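Local coordinates for NAD-dependent epimerase/dehydratase domain-containing protein (Ruegeria pomeroyi DSS-3, PDB 3IUS), which is of unknown function but probably binds NAD in a Rossmann-fold domain like that of the short-chain dehydrogenase and epimerase superfamily, at residues 114-119 with 257-262; 137-142 with 202-207; 163-168 with 221-226. All coordinates share one frame; numbering follows the deposited sequence. Where two conformers were deposited one is given.

Interactions 1 and 2 are neighbours, with centres about 14 Å apart, and strand 204-207 joins them. In interaction 2 the chain leading into this strand meets the end of helix 126-140; further along, the backbone N of N206 is 2.9 Å from OE2 of E117, probably a hydrogen bond, which ties the strand to interaction 1. R259 also packs here, its CD 3.5 Å from V204 O. Interaction 3 stands apart, its centre about 33 Å from that of interaction 1 and about 39 Å from that of interaction 2, across the chain's centre from the latter. No ligand marks an active site; the dinucleotide pocket would be expected at the C-terminal edge of the parallel sheet.

Interaction 1. Residues 114-119 with 257-262; sequences WVDETT and NDRIKE
E117 lies over one face of the R259 guanidinium, its CB 3.6 Å from CZ and above the middle of the group. The two side chains run past each other in opposite directions. With its chain bent at chi2 (86°), E117 brings the carboxylate back alongside R259, the two planes 40° apart, and OE1 makes a salt bridge to NE at 3.2 Å. R259 was modelled in two conformers, so the bridge is provisional. T118 CG2 lies 4.0 Å from NH1, near the guanidinium plane. The acidic loop follows strand 114-115, which pairs in parallel with 254-255, and faces the first turn of helix 258-262. Two waters link E117 to backbone N-H groups: one donates to OE2 and accepts from I260 N, the other donates to OE1 (2.8 Å) and accepts from R259 N. OE2 is also gripped by the backbone N of N206. With an alanine in place of E117, R259 would probably lose its salt-bridge partner, N206 N its acceptor and both waters their link to the helix. D116 shapes the loop: its OD1 accepts from T118 N (2.7 Å) in an Asx turn and from T118 OG1 (2.6 Å), within a type I turn to T119.

Interaction 2. Residues 137-142 with 202-207; sequences QWQAVP and GAVYNV
Q139 reaches from the last turn of its helix to the backbone of G202, and the polar part of the contact is one bond: NE2 donates to G202 O at 3.5 Å. The bond is nearly straight (164°) but long and weak, and since Q139 was modelled in two conformers it is doubtful. The side chain gets there by a bend at chi2 (-83°), which turns the amide toward G202.

The remaining contacts are van der Waals. OE1 of the same amide rests 4.0 Å from G202 CA, while NE2 lies 4.0 Å from CG2 of V204, the methyl branch that stands beside that valine's backbone N. G202 itself has a positive phi (99°), and a side chain there would collide with the carbonyl oxygen of the preceding residue.

Farther out, the carbon chain of Q139 also packs on L146 and V148 of strand 146-155, which backbone bonds join to G202, A203 and Y205. On the neighbouring helix face, W138 stacks on Y100 and donates from NE1 to D78.

Helix 126-140 connects the parallel, adjacent strands 97-103 and 146-155 in a beta-alpha-beta crossover, and strand 204-207 extends the sheet beyond 146-155, as expected of a Rossmann fold.

Interaction 3. Residues 163-168 with 221-226; sequences SKLGKG and YAAELQ
A222 is the first residue of its helix to meet L165, whose branched end lies against one flank of the helix. CD1 of L165 is 4.0 Å from A222 O and 4.5 Å from A222 CB, so this methyl rests on both the backbone and the small side chain. P161, from the same loop as L165, also packs on A222.

At A223 the other methyl takes over: CD2 of L165 is 4.3 Å from A223 CA and 4.5 Å from CB. The two small alanine side chains probably allow the leucine to approach the helix backbone, with one branch over each.

L225 faces elsewhere, its CG over a face of the Y221 ring.

Q226 closes the contact at the far end. Its CB is 4.0 Å from L165 CD1 and its CG 4.1 Å, so the aliphatic base of the glutamine does the touching. Having CG anti to the backbone N (chi1 -166°) lays both carbons along that methyl, and the bend at chi2 (85°) takes the amide on past the leucine, where NE2 of Q281 donates to OE1 and also to L225 O.

Within the loop, K167 NZ makes a weak bond to S163 O, 3.0 Å long.

The region is consistent with the small C-terminal lobe of NAD-dependent epimerase-type short-chain dehydrogenases. Helix 215-226 lies between two neighbours: loop 163-168 packs against A222, A223 and Q226, and helix 273-282 receives Y221 and L225 on L277. Loop and helix lead, respectively, into strands 172-174 and 233-235, which pair in parallel in a small sheet.

Interaction 1. Residues 114-119 with 257-262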
# COMPACT_ATOMS: atom_id res chain seq x y z
N TRP A 114 -8.24 -18.12 -4.68
CA TRP A 114 -6.94 -17.49 -4.82
C TRP A 114 -6.80 -16.78 -6.15
O TRP A 114 -7.24 -17.28 -7.19
CB TRP A 114 -5.82 -18.53 -4.67
CG TRP A 114 -5.63 -19.01 -3.26
CD1 TRP A 114 -6.24 -20.08 -2.67
CD2 TRP A 114 -4.76 -18.45 -2.28
NE1 TRP A 114 -5.82 -20.20 -1.36
CE2 TRP A 114 -4.90 -19.21 -1.10
CE3 TRP A 114 -3.88 -17.36 -2.27
CZ2 TRP A 114 -4.19 -18.94 0.05
CZ3 TRP A 114 -3.17 -17.09 -1.13
CH2 TRP A 114 -3.33 -17.87 0.03
N VAL A 115 -6.20 -15.60 -6.11
CA VAL A 115 -5.96 -14.79 -7.29
C VAL A 115 -4.48 -14.46 -7.38
O VAL A 115 -3.78 -14.45 -6.38
CB VAL A 115 -6.79 -13.47 -7.24
CG1 VAL A 115 -8.28 -13.79 -7.09
CG2 VAL A 115 -6.33 -12.57 -6.09
N ASP A 116 -3.99 -14.22 -8.59
CA ASP A 116 -2.63 -13.77 -8.76
C ASP A 116 -2.60 -12.59 -9.72
O ASP A 116 -3.64 -12.06 -10.09
CB ASP A 116 -1.68 -14.91 -9.19
CG ASP A 116 -2.06 -15.53 -10.53
OD1 ASP A 116 -2.58 -14.81 -11.41
OD2 ASP A 116 -1.82 -16.74 -10.71
N GLU A 117 -1.40 -12.19 -10.11
CA GLU A 117 -1.25 -11.01 -10.95
C GLU A 117 -1.82 -11.21 -12.36
O GLU A 117 -1.95 -10.24 -13.10
CB GLU A 117 0.22 -10.58 -11.02
CG GLU A 117 0.81 -10.10 -9.69
CD GLU A 117 1.36 -11.22 -8.82
OE1 GLU A 117 1.00 -12.40 -9.04
OE2 GLU A 117 2.15 -10.92 -7.90
N THR A 118 -2.19 -12.44 -12.71
CA THR A 118 -2.79 -12.71 -14.03
C THR A 118 -4.31 -12.77 -13.98
O THR A 118 -4.97 -12.89 -15.01
CB THR A 118 -2.27 -14.03 -14.65
OG1 THR A 118 -2.82 -15.15 -13.94
CG2 THR A 118 -0.76 -14.08 -14.62
N THR A 119 -4.87 -12.70 -12.78
CA THR A 119 -6.31 -12.76 -12.62
C THR A 119 -7.01 -11.52 -13.19
O THR A 119 -6.57 -10.40 -12.95
CB THR A 119 -6.66 -12.93 -11.14
OG1 THR A 119 -6.06 -14.14 -10.67
CG2 THR A 119 -8.17 -13.01 -10.94
N ASN A 257 1.42 -14.14 -3.44
CA ASN A 257 2.55 -13.22 -3.36
C ASN A 257 3.84 -13.87 -3.87
O ASN A 257 4.93 -13.53 -3.41
CB ASN A 257 2.75 -12.73 -1.92
CG ASN A 257 3.07 -13.86 -0.96
OD1 ASN A 257 3.31 -14.99 -1.38
ND2 ASN A 257 3.04 -13.57 0.35
N ASP A 258 3.70 -14.79 -4.82
CA ASP A 258 4.84 -15.56 -5.33
C ASP A 258 5.83 -14.70 -6.12
O ASP A 258 7.04 -14.88 -6.01
CB ASP A 258 4.35 -16.72 -6.20
CG ASP A 258 3.33 -17.60 -5.49
OD1 ASP A 258 3.58 -17.98 -4.33
OD2 ASP A 258 2.29 -17.92 -6.10
N ARG A 259 5.29 -13.78 -6.91
CA ARG A 259 6.10 -12.96 -7.80
C ARG A 259 7.18 -12.16 -7.07
O ARG A 259 8.33 -12.11 -7.50
CB ARG A 259 5.20 -12.04 -8.61
CG ARG A 259 5.70 -11.76 -10.01
CD ARG A 259 4.56 -11.54 -10.99
NE ARG A 259 3.55 -12.59 -10.88
CZ ARG A 259 2.77 -12.99 -11.87
NH1 ARG A 259 1.88 -13.95 -11.67
NH2 ARG A 259 2.88 -12.43 -13.08
N ILE A 260 6.81 -11.53 -5.95
CA ILE A 260 7.79 -10.72 -5.23
C ILE A 260 8.90 -11.60 -4.65
O ILE A 260 10.03 -11.16 -4.50
CB ILE A 260 7.15 -9.88 -4.10
CG1 ILE A 260 6.40 -10.78 -3.13
CG2 ILE A 260 6.24 -8.78 -4.70
CD1 ILE A 260 5.82 -10.05 -1.91
N LYS A 261 8.56 -12.85 -4.34
CA LYS A 261 9.53 -13.78 -3.77
C LYS A 261 10.45 -14.32 -4.87
O LYS A 261 11.67 -14.23 -4.77
CB LYS A 261 8.82 -14.93 -3.07
CG LYS A 261 8.03 -14.52 -1.83
CD LYS A 261 7.20 -15.69 -1.33
CE LYS A 261 6.34 -15.35 -0.12
NZ LYS A 261 5.35 -16.44 0.10
N GLU A 262 9.85 -14.86 -5.92
CA GLU A 262 10.59 -15.57 -6.96
C GLU A 262 11.30 -14.65 -7.94
O GLU A 262 12.38 -14.99 -8.45
CB GLU A 262 9.64 -16.50 -7.73
CG GLU A 262 9.14 -17.68 -6.91
CD GLU A 262 8.05 -18.46 -7.62
OE1 GLU A 262 8.20 -18.72 -8.83
OE2 GLU A 262 7.04 -18.80 -6.98
O HOH W 1 3.83 -11.15 -5.61
O HOH W 2 2.24 -14.24 -7.36

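Interaction 2. Residues 137-142 with 202-207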
# COMPACT_ATOMS: atom_id res chain seq x y z
N GLN A 137 -4.11 3.88 -17.04
CA GLN A 137 -3.54 5.15 -17.49
C GLN A 137 -2.02 5.11 -17.41
O GLN A 137 -1.33 5.48 -18.36
CB GLN A 137 -4.12 6.31 -16.68
CG GLN A 137 -5.58 6.59 -16.99
CD GLN A 137 -6.23 7.56 -16.01
OE1 GLN A 137 -5.72 7.81 -14.92
NE2 GLN A 137 -7.38 8.10 -16.40
N TRP A 138 -1.49 4.63 -16.29
CA TRP A 138 -0.05 4.49 -16.14
C TRP A 138 0.53 3.51 -17.16
O TRP A 138 1.54 3.79 -17.79
CB TRP A 138 0.30 4.08 -14.71
CG TRP A 138 0.25 5.23 -13.76
CD1 TRP A 138 -0.71 5.48 -12.82
CD2 TRP A 138 1.20 6.29 -13.66
NE1 TRP A 138 -0.41 6.64 -12.14
CE2 TRP A 138 0.76 7.15 -12.63
CE3 TRP A 138 2.39 6.60 -14.33
CZ2 TRP A 138 1.46 8.30 -12.27
CZ3 TRP A 138 3.08 7.74 -13.97
CH2 TRP A 138 2.62 8.58 -12.95
N GLN A 139 -0.13 2.36 -17.34
CA GLN A 139 0.37 1.34 -18.26
C GLN A 139 0.34 1.79 -19.72
O GLN A 139 0.97 1.16 -20.57
CB GLN A 139 -0.40 0.02 -18.09
CG GLN A 139 -0.15 -0.70 -16.76
CD GLN A 139 1.11 -1.55 -16.79
OE1 GLN A 139 1.90 -1.49 -17.73
NE2 GLN A 139 1.29 -2.36 -15.75
N ALA A 140 -0.38 2.87 -20.01
CA ALA A 140 -0.48 3.37 -21.38
C ALA A 140 0.67 4.29 -21.79
O ALA A 140 0.90 4.51 -22.98
CB ALA A 140 -1.81 4.06 -21.61
N VAL A 141 1.39 4.82 -20.80
CA VAL A 141 2.49 5.75 -21.07
C VAL A 141 3.64 5.04 -21.78
O VAL A 141 4.34 4.22 -21.19
CB VAL A 141 3.02 6.41 -19.78
CG1 VAL A 141 4.03 7.49 -20.11
CG2 VAL A 141 1.86 6.99 -18.95
N PRO A 142 3.86 5.37 -23.06
CA PRO A 142 4.88 4.67 -23.85
C PRO A 142 6.28 4.75 -23.22
O PRO A 142 6.72 5.83 -22.83
CB PRO A 142 4.86 5.42 -25.19
CG PRO A 142 3.54 6.11 -25.25
CD PRO A 142 3.18 6.43 -23.82
N GLY A 202 6.68 -2.81 -16.84
CA GLY A 202 5.38 -3.40 -17.11
C GLY A 202 4.91 -4.41 -16.07
O GLY A 202 3.75 -4.81 -16.08
N ALA A 203 5.80 -4.80 -15.17
CA ALA A 203 5.50 -5.85 -14.20
C ALA A 203 4.47 -5.38 -13.18
O ALA A 203 4.45 -4.22 -12.82
CB ALA A 203 6.76 -6.31 -13.50
N VAL A 204 3.62 -6.31 -12.76
CA VAL A 204 2.68 -6.11 -11.66
C VAL A 204 3.03 -7.08 -10.54
O VAL A 204 3.30 -8.25 -10.79
CB VAL A 204 1.23 -6.38 -12.12
CG1 VAL A 204 0.25 -6.17 -10.97
CG2 VAL A 204 0.87 -5.49 -13.29
N TYR A 205 3.01 -6.60 -9.29
CA TYR A 205 3.35 -7.44 -8.15
C TYR A 205 2.29 -7.27 -7.09
O TYR A 205 2.00 -6.14 -6.71
CB TYR A 205 4.68 -7.02 -7.53
CG TYR A 205 5.83 -6.96 -8.50
CD1 TYR A 205 6.59 -8.08 -8.77
CD2 TYR A 205 6.16 -5.77 -9.13
CE1 TYR A 205 7.64 -8.03 -9.66
CE2 TYR A 205 7.22 -5.70 -10.02
CZ TYR A 205 7.96 -6.83 -10.28
OH TYR A 205 9.01 -6.77 -11.17
N ASN A 206 1.73 -8.38 -6.64
CA ASN A 206 0.92 -8.38 -5.42
C ASN A 206 1.83 -8.22 -4.21
O ASN A 206 2.84 -8.90 -4.10
CB ASN A 206 0.17 -9.70 -5.27
CG ASN A 206 -0.94 -9.86 -6.27
OD1 ASN A 206 -1.40 -10.97 -6.53
ND2 ASN A 206 -1.38 -8.75 -6.85
N VAL A 207 1.46 -7.34 -3.28
CA VAL A 207 2.29 -7.12 -2.10
C VAL A 207 1.44 -7.37 -0.87
O VAL A 207 0.75 -6.47 -0.39
CB VAL A 207 2.91 -5.71 -2.08
CG1 VAL A 207 3.86 -5.58 -0.90
CG2 VAL A 207 3.65 -5.43 -3.38

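Interaction 3. Residues 163-168 with 221-226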
# COMPACT_ATOMS: atom_id res chain seq x y z
N SER A 163 -3.13 0.53 19.93
CA SER A 163 -3.66 1.85 20.24
C SER A 163 -5.18 1.78 20.33
O SER A 163 -5.82 2.55 21.05
CB SER A 163 -3.27 2.83 19.13
OG SER A 163 -3.92 2.50 17.92
N LYS A 164 -5.75 0.83 19.60
CA LYS A 164 -7.19 0.68 19.44
C LYS A 164 -7.87 0.04 20.65
O LYS A 164 -9.09 -0.02 20.74
CB LYS A 164 -7.43 -0.14 18.17
CG LYS A 164 -8.87 -0.52 17.85
CD LYS A 164 -8.93 -1.04 16.42
CE LYS A 164 -9.99 -2.11 16.24
NZ LYS A 164 -9.87 -2.77 14.90
N LEU A 165 -7.06 -0.43 21.60
CA LEU A 165 -7.57 -1.20 22.73
C LEU A 165 -7.84 -0.34 23.96
O LEU A 165 -7.39 0.80 24.04
CB LEU A 165 -6.57 -2.29 23.11
CG LEU A 165 -6.20 -3.30 22.03
CD1 LEU A 165 -4.86 -3.94 22.35
CD2 LEU A 165 -7.30 -4.36 21.89
N GLY A 166 -8.58 -0.90 24.91
CA GLY A 166 -8.75 -0.29 26.22
C GLY A 166 -9.74 0.85 26.33
O GLY A 166 -10.07 1.27 27.44
N LYS A 167 -10.22 1.37 25.20
CA LYS A 167 -11.15 2.49 25.25
C LYS A 167 -12.56 2.16 24.76
O LYS A 167 -13.31 3.06 24.37
CB LYS A 167 -10.58 3.73 24.54
CG LYS A 167 -9.83 3.44 23.25
CD LYS A 167 -8.82 4.54 22.96
CE LYS A 167 -8.16 4.35 21.61
NZ LYS A 167 -6.97 5.24 21.45
N GLY A 168 -12.92 0.88 24.79
CA GLY A 168 -14.25 0.45 24.44
C GLY A 168 -14.60 0.77 23.00
O GLY A 168 -13.72 1.12 22.20
N TYR A 221 -6.25 -11.44 18.48
CA TYR A 221 -4.86 -11.73 18.84
C TYR A 221 -4.21 -10.54 19.55
O TYR A 221 -3.41 -10.73 20.47
CB TYR A 221 -4.04 -12.14 17.61
CG TYR A 221 -2.72 -12.77 17.99
CD1 TYR A 221 -2.68 -13.90 18.82
CD2 TYR A 221 -1.51 -12.25 17.54
CE1 TYR A 221 -1.48 -14.48 19.17
CE2 TYR A 221 -0.31 -12.83 17.90
CZ TYR A 221 -0.30 -13.95 18.71
OH TYR A 221 0.89 -14.53 19.06
N ALA A 222 -4.55 -9.33 19.13
CA ALA A 222 -4.03 -8.13 19.77
C ALA A 222 -4.49 -8.10 21.23
O ALA A 222 -3.71 -7.81 22.13
CB ALA A 222 -4.50 -6.89 19.03
N ALA A 223 -5.76 -8.44 21.44
CA ALA A 223 -6.30 -8.47 22.81
C ALA A 223 -5.59 -9.53 23.64
O ALA A 223 -5.20 -9.29 24.79
CB ALA A 223 -7.80 -8.74 22.78
N GLU A 224 -5.40 -10.71 23.06
CA GLU A 224 -4.68 -11.79 23.72
C GLU A 224 -3.28 -11.35 24.17
O GLU A 224 -2.89 -11.57 25.31
CB GLU A 224 -4.61 -13.00 22.79
CG GLU A 224 -3.89 -14.21 23.37
CD GLU A 224 -3.80 -15.36 22.38
OE1 GLU A 224 -4.64 -15.41 21.45
OE2 GLU A 224 -2.90 -16.21 22.53
N LEU A 225 -2.52 -10.75 23.26
CA LEU A 225 -1.18 -10.26 23.58
C LEU A 225 -1.16 -9.25 24.72
O LEU A 225 -0.19 -9.18 25.49
CB LEU A 225 -0.54 -9.64 22.34
CG LEU A 225 -0.10 -10.65 21.29
CD1 LEU A 225 0.36 -9.95 20.01
CD2 LEU A 225 1.00 -11.56 21.83
N GLN A 226 -2.22 -8.46 24.83
CA GLN A 226 -2.27 -7.35 25.77
C GLN A 226 -2.87 -7.81 27.09
O GLN A 226 -2.94 -7.05 28.05
CB GLN A 226 -3.11 -6.21 25.18
CG GLN A 226 -2.97 -4.87 25.88
CD GLN A 226 -1.78 -4.05 25.40
OE1 GLN A 226 -0.89 -4.56 24.71
NE2 GLN A 226 -1.76 -2.77 25.76